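Local coordinates for protein acetylornithine aminotransferase (Aquifex aeolicus, PDB 2EH6) that catalyses the pyridoxal-phosphate-dependent transfer of an amino group from N(2)-acetyl-L-ornithine to 2-oxoglutarate in arginine biosynthesis, at residues E213-I218 with R352-L357; E223-Q228 with I237-G242; P293-V298 with R317-G322; Y301-L306 with G312-R317. All blocks are in the same frame, centred on the assembly; numbering follows the deposited sequence.

Contact 1. Residues E213-I218 with R352-L357; sequences EVQTGI and RFLPPL. With PLP (pyridoxal-5'-phosphate), chain C.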
# COMPACT_ATOMS: atom_id res chain seq x y z
N GLU A 213 15.02 -5.14 -0.76
CA GLU A 213 15.20 -5.49 -2.17
C GLU A 213 14.02 -5.03 -3.04
O GLU A 213 13.78 -5.59 -4.11
CB GLU A 213 15.41 -7.00 -2.32
CG GLU A 213 16.74 -7.45 -1.71
CD GLU A 213 17.64 -8.13 -2.72
OE1 GLU A 213 17.55 -7.82 -3.93
OE2 GLU A 213 18.47 -8.97 -2.29
N VAL A 214 13.32 -4.01 -2.58
CA VAL A 214 12.18 -3.48 -3.34
C VAL A 214 12.60 -3.08 -4.74
O VAL A 214 11.89 -3.34 -5.70
CB VAL A 214 11.56 -2.25 -2.61
CG1 VAL A 214 10.62 -1.50 -3.55
CG2 VAL A 214 10.80 -2.73 -1.38
N GLN A 215 13.77 -2.44 -4.84
CA GLN A 215 14.29 -1.99 -6.12
C GLN A 215 15.23 -3.00 -6.79
O GLN A 215 15.17 -3.19 -8.00
CB GLN A 215 15.04 -0.67 -5.93
CG GLN A 215 15.88 -0.25 -7.12
CD GLN A 215 15.22 0.79 -8.00
OE1 GLN A 215 15.63 1.96 -8.00
NE2 GLN A 215 14.21 0.38 -8.75
N THR A 216 16.09 -3.64 -6.00
CA THR A 216 17.05 -4.61 -6.55
C THR A 216 16.49 -6.01 -6.76
O THR A 216 17.07 -6.80 -7.50
CB THR A 216 18.27 -4.78 -5.62
OG1 THR A 216 17.83 -5.30 -4.36
CG2 THR A 216 18.99 -3.46 -5.41
N GLY A 217 15.38 -6.31 -6.12
CA GLY A 217 14.81 -7.65 -6.22
C GLY A 217 14.17 -8.09 -7.52
O GLY A 217 13.90 -7.29 -8.43
N ILE A 218 13.92 -9.39 -7.58
CA ILE A 218 13.28 -10.04 -8.72
C ILE A 218 14.02 -9.88 -10.05
O ILE A 218 13.44 -9.43 -11.04
CB ILE A 218 11.81 -9.56 -8.86
CG1 ILE A 218 11.16 -9.43 -7.47
CG2 ILE A 218 11.01 -10.55 -9.68
CD1 ILE A 218 11.17 -10.71 -6.62
N ARG A 352 19.83 7.38 -14.02
CA ARG A 352 19.55 6.00 -13.64
C ARG A 352 18.81 5.31 -14.78
O ARG A 352 17.89 5.88 -15.36
CB ARG A 352 18.70 5.98 -12.35
CG ARG A 352 18.22 4.60 -11.94
CD ARG A 352 17.52 4.62 -10.59
NE ARG A 352 16.54 5.70 -10.47
CZ ARG A 352 15.63 5.78 -9.50
NH1 ARG A 352 15.57 4.84 -8.56
NH2 ARG A 352 14.80 6.81 -9.46
N PHE A 353 19.22 4.09 -15.10
CA PHE A 353 18.61 3.31 -16.17
C PHE A 353 17.99 2.05 -15.59
O PHE A 353 18.68 1.26 -14.94
CB PHE A 353 19.66 2.94 -17.22
CG PHE A 353 20.49 4.10 -17.68
CD1 PHE A 353 19.95 5.10 -18.50
CD2 PHE A 353 21.82 4.22 -17.26
CE1 PHE A 353 20.72 6.19 -18.89
CE2 PHE A 353 22.59 5.32 -17.65
CZ PHE A 353 22.04 6.31 -18.47
N LEU A 354 16.70 1.86 -15.82
CA LEU A 354 15.97 0.70 -15.32
C LEU A 354 15.07 0.14 -16.41
O LEU A 354 13.85 0.10 -16.27
CB LEU A 354 15.12 1.09 -14.11
CG LEU A 354 15.87 1.53 -12.85
CD1 LEU A 354 14.88 2.13 -11.85
CD2 LEU A 354 16.59 0.32 -12.25
N PRO A 355 15.66 -0.29 -17.54
CA PRO A 355 14.84 -0.83 -18.62
C PRO A 355 14.14 -2.12 -18.22
O PRO A 355 14.51 -2.76 -17.23
CB PRO A 355 15.86 -1.04 -19.74
CG PRO A 355 17.10 -1.41 -18.97
CD PRO A 355 17.09 -0.37 -17.87
N PRO A 356 13.11 -2.53 -18.98
CA PRO A 356 12.40 -3.77 -18.66
C PRO A 356 13.42 -4.89 -18.76
O PRO A 356 14.39 -4.77 -19.50
CB PRO A 356 11.34 -3.85 -19.76
CG PRO A 356 11.07 -2.39 -20.05
CD PRO A 356 12.46 -1.82 -20.10
N LEU A 357 13.22 -5.97 -18.02
CA LEU A 357 14.20 -7.05 -18.04
C LEU A 357 14.22 -7.84 -19.35
O LEU A 357 15.12 -8.65 -19.57
CB LEU A 357 13.98 -7.97 -16.83
CG LEU A 357 14.01 -7.24 -15.48
CD1 LEU A 357 13.94 -8.26 -14.34
CD2 LEU A 357 15.29 -6.40 -15.35
N1 PLP C . 12.52 0.95 -0.80
C2 PLP C . 13.30 0.96 -1.90
C2A PLP C . 14.71 0.43 -1.84
C3 PLP C . 12.80 1.47 -3.12
O3 PLP C . 13.58 1.48 -4.24
C4 PLP C . 11.45 1.97 -3.16
C4A PLP C . 10.92 2.49 -4.44
C5 PLP C . 10.66 1.94 -1.94
C6 PLP C . 11.25 1.42 -0.78
C5A PLP C . 9.23 2.46 -1.91
O4P PLP C . 8.38 1.53 -2.57
P PLP C . 6.85 2.09 -2.56
O1P PLP C . 6.00 1.10 -3.25
O2P PLP C . 6.32 2.30 -1.07
O3P PLP C . 6.81 3.50 -3.34
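Gln215 reaches Arg352 and Leu354 with a side chain that begins beside the cofactor, a worked example of how one residue can touch a prosthetic group at its base and residues at the end of a distant strand at its tip. Its CB lies 3.1 Å from O3 of PLP. CG stands anti to the backbone N (chi1 167°), which carries the chain away from the pyridine ring and towards 352-357. CD then comes within 4.1 Å of Leu354 CD1, and the amide oxygen turns to Arg352 while the amide nitrogen lies nearest Leu354. OE1 takes a weak hydrogen bond from Arg352 NH1 at 2.9 Å, bent to 123° at the hydrogen, while NE2 rests 3.6 Å from the Leu354 CD1 methyl. OE1 sits at the guanidinium edge, near its plane, although the two flat groups are turned 84° against each other. The main polar partner of Arg352 is Asn344, whose OD1 meets NH2, so the glutamine is a secondary attachment. In this fold type I aminotransferase, 213-218 follows strand 208-212 of the cofactor-binding sheet, just past Asp212 of the PLP pocket, whereas 352-357 runs off strand 350-353 of the other large sheet. Val214 packs on the cofactor ring through CG1, 3.6 Å from C4 of PLP. Farther along, the two segments meet again where Leu357 CD1 approaches Ile218 O at 3.5 Å. The turn itself is braced from within: Gly217 N bonds to Glu213 O, and Thr216 OG1 donates to Glu213 OE1 at 2.6 Å, coming from above the carboxylate plane.

Contact 2. Residues E223-Q228 with I237-G242; sequences EFYAYQ and IALAKG. With PLP (pyridoxal-5'-phosphate), chain C.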
# COMPACT_ATOMS: atom_id res chain seq x y z
N GLU A 223 20.62 -11.46 -10.67
CA GLU A 223 20.33 -12.60 -9.80
C GLU A 223 18.91 -12.38 -9.30
O GLU A 223 18.45 -11.24 -9.23
CB GLU A 223 21.30 -12.65 -8.62
CG GLU A 223 22.74 -12.96 -8.98
CD GLU A 223 22.89 -14.28 -9.72
OE1 GLU A 223 22.18 -15.25 -9.36
OE2 GLU A 223 23.72 -14.35 -10.65
N PHE A 224 18.21 -13.45 -8.94
CA PHE A 224 16.85 -13.29 -8.46
C PHE A 224 16.81 -12.25 -7.34
O PHE A 224 16.02 -11.30 -7.39
CB PHE A 224 16.29 -14.61 -7.96
CG PHE A 224 14.79 -14.63 -7.90
CD1 PHE A 224 14.04 -14.81 -9.06
CD2 PHE A 224 14.13 -14.41 -6.70
CE1 PHE A 224 12.65 -14.76 -9.02
CE2 PHE A 224 12.74 -14.36 -6.65
CZ PHE A 224 12.00 -14.53 -7.81
N TYR A 225 17.66 -12.42 -6.33
CA TYR A 225 17.77 -11.47 -5.23
C TYR A 225 19.19 -10.92 -5.32
O TYR A 225 20.14 -11.68 -5.46
CB TYR A 225 17.57 -12.15 -3.88
CG TYR A 225 16.22 -12.78 -3.69
CD1 TYR A 225 15.05 -12.04 -3.89
CD2 TYR A 225 16.10 -14.11 -3.30
CE1 TYR A 225 13.80 -12.61 -3.69
CE2 TYR A 225 14.86 -14.69 -3.10
CZ TYR A 225 13.71 -13.94 -3.29
OH TYR A 225 12.49 -14.51 -3.08
N ALA A 226 19.33 -9.60 -5.24
CA ALA A 226 20.65 -8.98 -5.33
C ALA A 226 21.63 -9.43 -4.24
O ALA A 226 22.84 -9.47 -4.47
CB ALA A 226 20.51 -7.46 -5.30
N TYR A 227 21.12 -9.79 -3.07
CA TYR A 227 22.00 -10.21 -1.99
C TYR A 227 22.79 -11.47 -2.34
O TYR A 227 23.81 -11.76 -1.73
CB TYR A 227 21.21 -10.43 -0.69
CG TYR A 227 20.43 -11.73 -0.59
CD1 TYR A 227 21.08 -12.95 -0.41
CD2 TYR A 227 19.03 -11.73 -0.67
CE1 TYR A 227 20.35 -14.15 -0.30
CE2 TYR A 227 18.31 -12.91 -0.57
CZ TYR A 227 18.97 -14.12 -0.39
OH TYR A 227 18.24 -15.28 -0.31
N GLN A 228 22.30 -12.21 -3.33
CA GLN A 228 22.96 -13.45 -3.74
C GLN A 228 24.31 -13.20 -4.40
O GLN A 228 25.14 -14.11 -4.49
CB GLN A 228 22.04 -14.23 -4.69
CG GLN A 228 20.67 -14.53 -4.09
CD GLN A 228 19.73 -15.20 -5.07
OE1 GLN A 228 19.59 -14.75 -6.20
NE2 GLN A 228 19.08 -16.26 -4.64
N ILE A 237 13.96 -9.80 4.09
CA ILE A 237 14.15 -8.97 2.90
C ILE A 237 12.78 -8.40 2.52
O ILE A 237 11.75 -9.01 2.83
CB ILE A 237 14.73 -9.76 1.70
CG1 ILE A 237 13.77 -10.87 1.26
CG2 ILE A 237 16.11 -10.32 2.06
CD1 ILE A 237 14.19 -11.55 -0.03
N ALA A 238 12.78 -7.23 1.89
CA ALA A 238 11.54 -6.60 1.47
C ALA A 238 11.53 -6.59 -0.05
O ALA A 238 12.55 -6.35 -0.68
CB ALA A 238 11.46 -5.17 2.01
N LEU A 239 10.37 -6.86 -0.64
CA LEU A 239 10.23 -6.91 -2.09
C LEU A 239 9.00 -6.14 -2.54
O LEU A 239 8.05 -6.00 -1.78
CB LEU A 239 10.09 -8.36 -2.57
CG LEU A 239 11.23 -9.34 -2.28
CD1 LEU A 239 10.70 -10.75 -2.45
CD2 LEU A 239 12.41 -9.08 -3.22
N ALA A 240 9.02 -5.67 -3.78
CA ALA A 240 7.89 -4.96 -4.37
C ALA A 240 8.22 -4.58 -5.81
O ALA A 240 8.95 -5.30 -6.49
CB ALA A 240 7.54 -3.72 -3.55
N LYS A 241 7.71 -3.44 -6.25
CA LYS A 241 7.94 -2.97 -7.60
C LYS A 241 7.86 -4.06 -8.67
O LYS A 241 6.78 -4.59 -8.95
CB LYS A 241 9.28 -2.23 -7.67
CG LYS A 241 9.29 -0.91 -6.89
CD LYS A 241 10.42 0.02 -7.32
CE LYS A 241 10.24 1.44 -6.74
NZ LYS A 241 10.73 1.46 -5.34
N GLY A 242 9.01 -4.42 -9.24
CA GLY A 242 9.07 -5.41 -10.31
C GLY A 242 8.40 -6.76 -10.10
O GLY A 242 8.13 -7.48 -11.07
N1 PLP C . 12.52 0.95 -0.80
C2 PLP C . 13.30 0.96 -1.90
C2A PLP C . 14.71 0.43 -1.84
C3 PLP C . 12.80 1.47 -3.12
O3 PLP C . 13.58 1.48 -4.24
C4 PLP C . 11.45 1.97 -3.16
C4A PLP C . 10.92 2.49 -4.44
C5 PLP C . 10.66 1.94 -1.94
C6 PLP C . 11.25 1.42 -0.78
C5A PLP C . 9.23 2.46 -1.91
O4P PLP C . 8.38 1.53 -2.57
P PLP C . 6.85 2.09 -2.56
O1P PLP C . 6.00 1.10 -3.25
O2P PLP C . 6.32 2.30 -1.07
O3P PLP C . 6.81 3.50 -3.34
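Strand 236-239 of the seven-stranded cofactor-binding sheet leads, just past its end, to the lysine that holds the cofactor, an arrangement characteristic of fold type I PLP enzymes, and Tyr225 packs against this strand through Ile237 and Leu239. The tyrosine ring is the centre of the contact. Over one face lies Ile237 CD1, in a CH-pi contact 4.0 Å from the ring centroid and 17° off the normal. Phe224 CD2 covers the opposite face, 3.4 Å above the ring plane and over its middle. Leu239 approaches obliquely, and its CD1 methyl comes to 3.8 Å from Tyr225 CE1. Ile237 serves two rings with its two branches: CG1, set between the backbone N and the carbonyl carbon (chi1 62°), sends CD1 to Tyr225, while CG2 meets Tyr227 CD2 at 4.2 Å. Both hydroxyls are tied to backbone beyond the contact, that of Tyr225 to Leu79 O and that of Tyr227 to Trp84 N. Without the Tyr225 ring, as with an alanine here, a gap would probably open beside Ile237 CD1 and the Leu239 methyls, and Leu79 O would be left without its hydroxyl mate. The 223-228 loop is fixed by its own polar atoms too, since Tyr225 N donates an almost straight bond (173°) to Gln228 OE1 and Gln228 N returns one to Tyr225 O. Beyond the strand, in a part of the chain that does not touch 223-228, the link between lysine and cofactor is consistent with the internal aldimine: Lys241 NZ is covalently joined to C4A of PLP at 1.4 Å.

Contact 3. Residues P293-V298 with R317-G322; sequences PHVREV and RGLMLG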
# COMPACT_ATOMS: atom_id res chain seq x y z
N PRO A 293 19.89 -15.17 -17.02
CA PRO A 293 21.11 -15.19 -17.84
C PRO A 293 21.10 -14.02 -18.83
O PRO A 293 22.13 -13.38 -19.06
CB PRO A 293 21.03 -16.55 -18.54
CG PRO A 293 20.29 -17.39 -17.54
CD PRO A 293 19.19 -16.46 -17.10
N HIS A 294 19.94 -13.74 -19.41
CA HIS A 294 19.81 -12.64 -20.37
C HIS A 294 20.06 -11.29 -19.71
O HIS A 294 20.75 -10.44 -20.26
CB HIS A 294 18.42 -12.64 -21.01
CG HIS A 294 18.19 -13.77 -21.95
ND1 HIS A 294 17.00 -13.95 -22.63
CD2 HIS A 294 18.99 -14.79 -22.34
CE1 HIS A 294 17.07 -15.03 -23.38
NE2 HIS A 294 18.27 -15.56 -23.23
N VAL A 295 19.48 -11.10 -18.53
CA VAL A 295 19.67 -9.86 -17.79
C VAL A 295 21.16 -9.61 -17.59
O VAL A 295 21.65 -8.50 -17.82
CB VAL A 295 18.98 -9.92 -16.41
CG1 VAL A 295 19.32 -8.70 -15.59
CG2 VAL A 295 17.47 -10.03 -16.60
N ARG A 296 21.88 -10.64 -17.17
CA ARG A 296 23.31 -10.54 -16.94
C ARG A 296 24.09 -10.17 -18.19
O ARG A 296 24.95 -9.29 -18.15
CB ARG A 296 23.86 -11.86 -16.37
CG ARG A 296 23.46 -12.15 -14.93
CD ARG A 296 24.29 -13.29 -14.34
NE ARG A 296 23.97 -14.59 -14.93
CZ ARG A 296 23.00 -15.39 -14.50
NH1 ARG A 296 22.25 -15.04 -13.47
NH2 ARG A 296 22.79 -16.56 -15.09
N GLU A 297 23.77 -10.83 -19.31
CA GLU A 297 24.46 -10.58 -20.57
C GLU A 297 24.16 -9.22 -21.19
O GLU A 297 25.08 -8.48 -21.54
CB GLU A 297 24.14 -11.67 -21.59
CG GLU A 297 24.87 -11.47 -22.91
CD GLU A 297 24.57 -12.56 -23.92
OE1 GLU A 297 24.82 -13.74 -23.60
OE2 GLU A 297 24.10 -12.24 -25.03
N VAL A 298 22.88 -8.89 -21.35
CA VAL A 298 22.53 -7.60 -21.93
C VAL A 298 22.96 -6.50 -20.95
O VAL A 298 23.38 -5.42 -21.36
CB VAL A 298 21.01 -7.50 -22.18
CG1 VAL A 298 20.70 -6.22 -22.96
CG2 VAL A 298 20.52 -8.73 -22.94
N ARG A 317 24.78 -2.79 -11.39
CA ARG A 317 25.00 -4.19 -11.74
C ARG A 317 23.77 -4.68 -12.50
O ARG A 317 22.65 -4.23 -12.24
CB ARG A 317 25.19 -4.99 -10.45
CG ARG A 317 25.50 -6.45 -10.63
CD ARG A 317 25.47 -7.15 -9.27
NE ARG A 317 26.52 -6.70 -8.37
CZ ARG A 317 27.76 -7.20 -8.35
NH1 ARG A 317 28.10 -8.17 -9.19
NH2 ARG A 317 28.65 -6.74 -7.48
N GLY A 318 23.97 -5.60 -13.44
CA GLY A 318 22.86 -6.13 -14.22
C GLY A 318 22.17 -5.04 -15.01
O GLY A 318 22.81 -4.35 -15.81
N LEU A 319 20.86 -4.88 -14.80
CA LEU A 319 20.11 -3.84 -15.50
C LEU A 319 19.70 -2.71 -14.57
O LEU A 319 18.69 -2.03 -14.79
CB LEU A 319 18.89 -4.44 -16.22
CG LEU A 319 19.23 -5.26 -17.47
CD1 LEU A 319 17.96 -5.82 -18.11
CD2 LEU A 319 19.97 -4.38 -18.46
N MET A 320 20.47 -2.53 -13.51
CA MET A 320 20.26 -1.43 -12.58
C MET A 320 21.56 -0.65 -12.72
O MET A 320 22.52 -0.88 -11.98
CB MET A 320 20.09 -1.90 -11.13
CG MET A 320 19.74 -0.73 -10.21
SD MET A 320 19.62 -1.12 -8.47
CE MET A 320 18.17 -2.06 -8.47
N LEU A 321 21.59 0.26 -13.68
CA LEU A 321 22.80 1.02 -13.93
C LEU A 321 22.63 2.52 -13.79
O LEU A 321 21.52 3.04 -13.90
CB LEU A 321 23.31 0.69 -15.34
CG LEU A 321 23.62 -0.79 -15.59
CD1 LEU A 321 23.84 -1.04 -17.08
CD2 LEU A 321 24.85 -1.19 -14.80
N GLY A 322 23.74 3.20 -13.55
CA GLY A 322 23.71 4.64 -13.41
C GLY A 322 24.94 5.27 -14.03
O GLY A 322 26.00 4.65 -14.11
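Apolar packing of a helix on a tight hairpin is the character of this contact, in which Val295 of helix 275-308 meets Leu319 at the bend between strands 313-317 and 320-324. The bend is a type II' turn running from Arg317 to Met320, and the two end residues close it with reciprocal backbone bonds, Arg317 N to Met320 O and Met320 N to Arg317 O, both 3.0 Å long. Gly318 takes the second position with phi 61° and psi -123°, backbone angles readily reached by a residue without a side chain. Leu319 follows it and swings its branched end to the helix. Its CG lies 3.9 Å from Val295 CG1, the methyl set anti to the valine's backbone N (chi1 173°), and Leu319 CD1 approaches the same methyl at 4.1 Å. One turn along the helix, Leu319 CD2 comes to 4.4 Å from Val298 C. Gly318 CA lies at the margin of contact, 4.5 Å from Val295 O. Arg220 holds the hairpin from outside, with NH1 bonded to Leu319 O. The neighbouring Leu321 turns to the next part of the same helix, touching Phe302 and Leu306. Between the two segments there are thus only buried van der Waals contacts, which implies that their fit to each other probably rests on shape and not on directional bonds.

Contact 4. Residues Y301-L306 with G312-R317; sequences YFKEKL and GKVKGR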
# COMPACT_ATOMS: atom_id res chain seq x y z
N TYR A 301 26.62 -5.83 -21.35
CA TYR A 301 26.76 -5.18 -22.65
C TYR A 301 26.48 -3.68 -22.48
O TYR A 301 27.29 -2.83 -22.86
CB TYR A 301 25.76 -5.77 -23.64
CG TYR A 301 25.81 -5.18 -25.03
CD1 TYR A 301 26.84 -5.51 -25.91
CD2 TYR A 301 24.82 -4.30 -25.48
CE1 TYR A 301 26.88 -4.98 -27.20
CE2 TYR A 301 24.85 -3.78 -26.77
CZ TYR A 301 25.88 -4.12 -27.62
OH TYR A 301 25.92 -3.60 -28.90
N PHE A 302 25.33 -3.38 -21.89
CA PHE A 302 24.90 -2.01 -21.66
C PHE A 302 25.91 -1.24 -20.81
O PHE A 302 26.29 -0.12 -21.14
CB PHE A 302 23.52 -2.03 -20.98
CG PHE A 302 22.89 -0.67 -20.78
CD1 PHE A 302 23.29 0.43 -21.54
CD2 PHE A 302 21.85 -0.51 -19.87
CE1 PHE A 302 22.66 1.67 -21.38
CE2 PHE A 302 21.22 0.73 -19.72
CZ PHE A 302 21.62 1.82 -20.47
N LYS A 303 26.36 -1.84 -19.71
CA LYS A 303 27.33 -1.18 -18.84
C LYS A 303 28.59 -0.81 -19.61
O LYS A 303 29.11 0.31 -19.48
CB LYS A 303 27.68 -2.07 -17.65
CG LYS A 303 28.46 -1.37 -16.55
CD LYS A 303 28.61 -2.24 -15.31
CE LYS A 303 29.31 -1.50 -14.18
NZ LYS A 303 29.45 -2.34 -12.95
N GLU A 304 29.09 -1.73 -20.43
CA GLU A 304 30.29 -1.46 -21.20
C GLU A 304 30.11 -0.32 -22.19
O GLU A 304 31.00 0.52 -22.36
CB GLU A 304 30.74 -2.72 -21.94
CG GLU A 304 31.30 -3.79 -21.02
CD GLU A 304 32.37 -3.24 -20.08
OE1 GLU A 304 33.39 -2.71 -20.57
OE2 GLU A 304 32.18 -3.34 -18.84
N LYS A 305 28.95 -0.28 -22.85
CA LYS A 305 28.67 0.78 -23.81
C LYS A 305 28.59 2.13 -23.10
O LYS A 305 29.03 3.15 -23.64
CB LYS A 305 27.35 0.51 -24.55
CG LYS A 305 27.36 -0.76 -25.38
CD LYS A 305 28.48 -0.73 -26.41
CE LYS A 305 28.55 -2.03 -27.20
NZ LYS A 305 29.59 -1.99 -28.26
N LEU A 306 28.04 2.13 -21.89
CA LEU A 306 27.93 3.36 -21.11
C LEU A 306 29.33 3.87 -20.79
O LEU A 306 29.59 5.07 -20.85
CB LEU A 306 27.15 3.10 -19.82
CG LEU A 306 25.64 2.90 -19.98
CD1 LEU A 306 25.02 2.58 -18.63
CD2 LEU A 306 25.02 4.17 -20.56
N GLY A 312 31.31 9.88 -17.95
CA GLY A 312 31.14 9.79 -16.51
C GLY A 312 31.41 8.42 -15.92
O GLY A 312 31.74 7.47 -16.63
N LYS A 313 31.25 8.32 -14.60
CA LYS A 313 31.45 7.08 -13.87
C LYS A 313 30.21 6.19 -13.97
O LYS A 313 29.11 6.61 -13.62
CB LYS A 313 31.73 7.39 -12.40
CG LYS A 313 32.06 6.19 -11.55
CD LYS A 313 32.06 6.56 -10.07
CE LYS A 313 32.51 5.38 -9.22
NZ LYS A 313 31.75 4.14 -9.57
N VAL A 314 30.39 4.96 -14.46
CA VAL A 314 29.29 4.03 -14.61
C VAL A 314 29.15 3.20 -13.34
O VAL A 314 30.12 2.62 -12.85
CB VAL A 314 29.51 3.11 -15.81
CG1 VAL A 314 28.31 2.20 -16.01
CG2 VAL A 314 29.76 3.94 -17.06
N LYS A 315 27.93 3.14 -12.81
CA LYS A 315 27.67 2.41 -11.57
C LYS A 315 26.55 1.41 -11.76
O LYS A 315 25.80 1.47 -12.75
CB LYS A 315 27.26 3.41 -10.48
CG LYS A 315 28.20 4.61 -10.37
CD LYS A 315 27.56 5.78 -9.62
CE LYS A 315 27.32 5.46 -8.15
NZ LYS A 315 26.78 6.64 -7.42
N GLY A 316 26.43 0.47 -10.83
CA GLY A 316 25.37 -0.52 -10.92
C GLY A 316 25.78 -1.92 -11.32
O GLY A 316 26.95 -2.21 -11.57
N ARG A 317 24.78 -2.79 -11.39
CA ARG A 317 25.00 -4.19 -11.74
C ARG A 317 23.77 -4.68 -12.50
O ARG A 317 22.65 -4.23 -12.24
CB ARG A 317 25.19 -4.99 -10.45
CG ARG A 317 25.50 -6.45 -10.63
CD ARG A 317 25.47 -7.15 -9.27
NE ARG A 317 26.52 -6.70 -8.37
CZ ARG A 317 27.76 -7.20 -8.35
NH1 ARG A 317 28.10 -8.17 -9.19
NH2 ARG A 317 28.65 -6.74 -7.48
O HOH W 1 31.09 7.18 -19.61
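Lys303 crosses Val314 at a slant, touching it with CG, and ends in a hydrogen bond to Gly316 O, joining the C-terminal part of helix 275-308 to strand 313-317 in an antiparallel helix-on-strand arrangement. The short axes run 165° apart in direction and approach to 8.8 Å. The lysine chain is extended, with CG anti to the backbone N (chi1 -169°). At its base CG touches Val314 CG1 at 3.6 Å, and at its tip NZ donates to Gly316 O at 2.9 Å, meeting the oxygen nearly along the C=O axis. Val314 puts its second methyl to use on the next turn of the helix, where CG2 stands 3.9 Å from Leu306 CB. Gly316 O is likely to lose its ammonium partner if a leucine takes the place of the lysine. A next shell of side chains packs round both elements. Leu321, on the adjoining strand 320-324, packs on Lys303, while Leu323 touches Val314. Strand 313-317 is the outermost strand of its sheet within this chain, and its inner neighbour bonds to it by backbone pairs such as Lys315 with Gly322. On the same helix, the Phe302 ring meets those of Phe353 and Phe33, its plane steeply inclined to both. Near the start of the strand a water sits 2.9 Å from Leu306 O and 3.1 Å from Gly312 O.

Contacts 1 and 2 both border PLP, their centres about 9 Å apart, and the carboxylate of Glu213 probably bonds to the backbone N of Ala226 and of Tyr227 between them. Contacts 3 and 4, centres about 10 Å apart, share Arg317, helix 275-308 and the successive strands 313-317 and 320-324. Contact 1 ties the two groups together: its second segment lies on strand 350-353, next to strand 320-324, and Met320 packs on Gln215. Along the chain, contact 2 closes before contact 3 opens, contact 4 falls within contact 3, and contact 1 spans them all. The cofactor-binding sheet is thereby joined to the second seven-stranded sheet, with contacts 2 and 4 at the ends, centres about 21 Å apart.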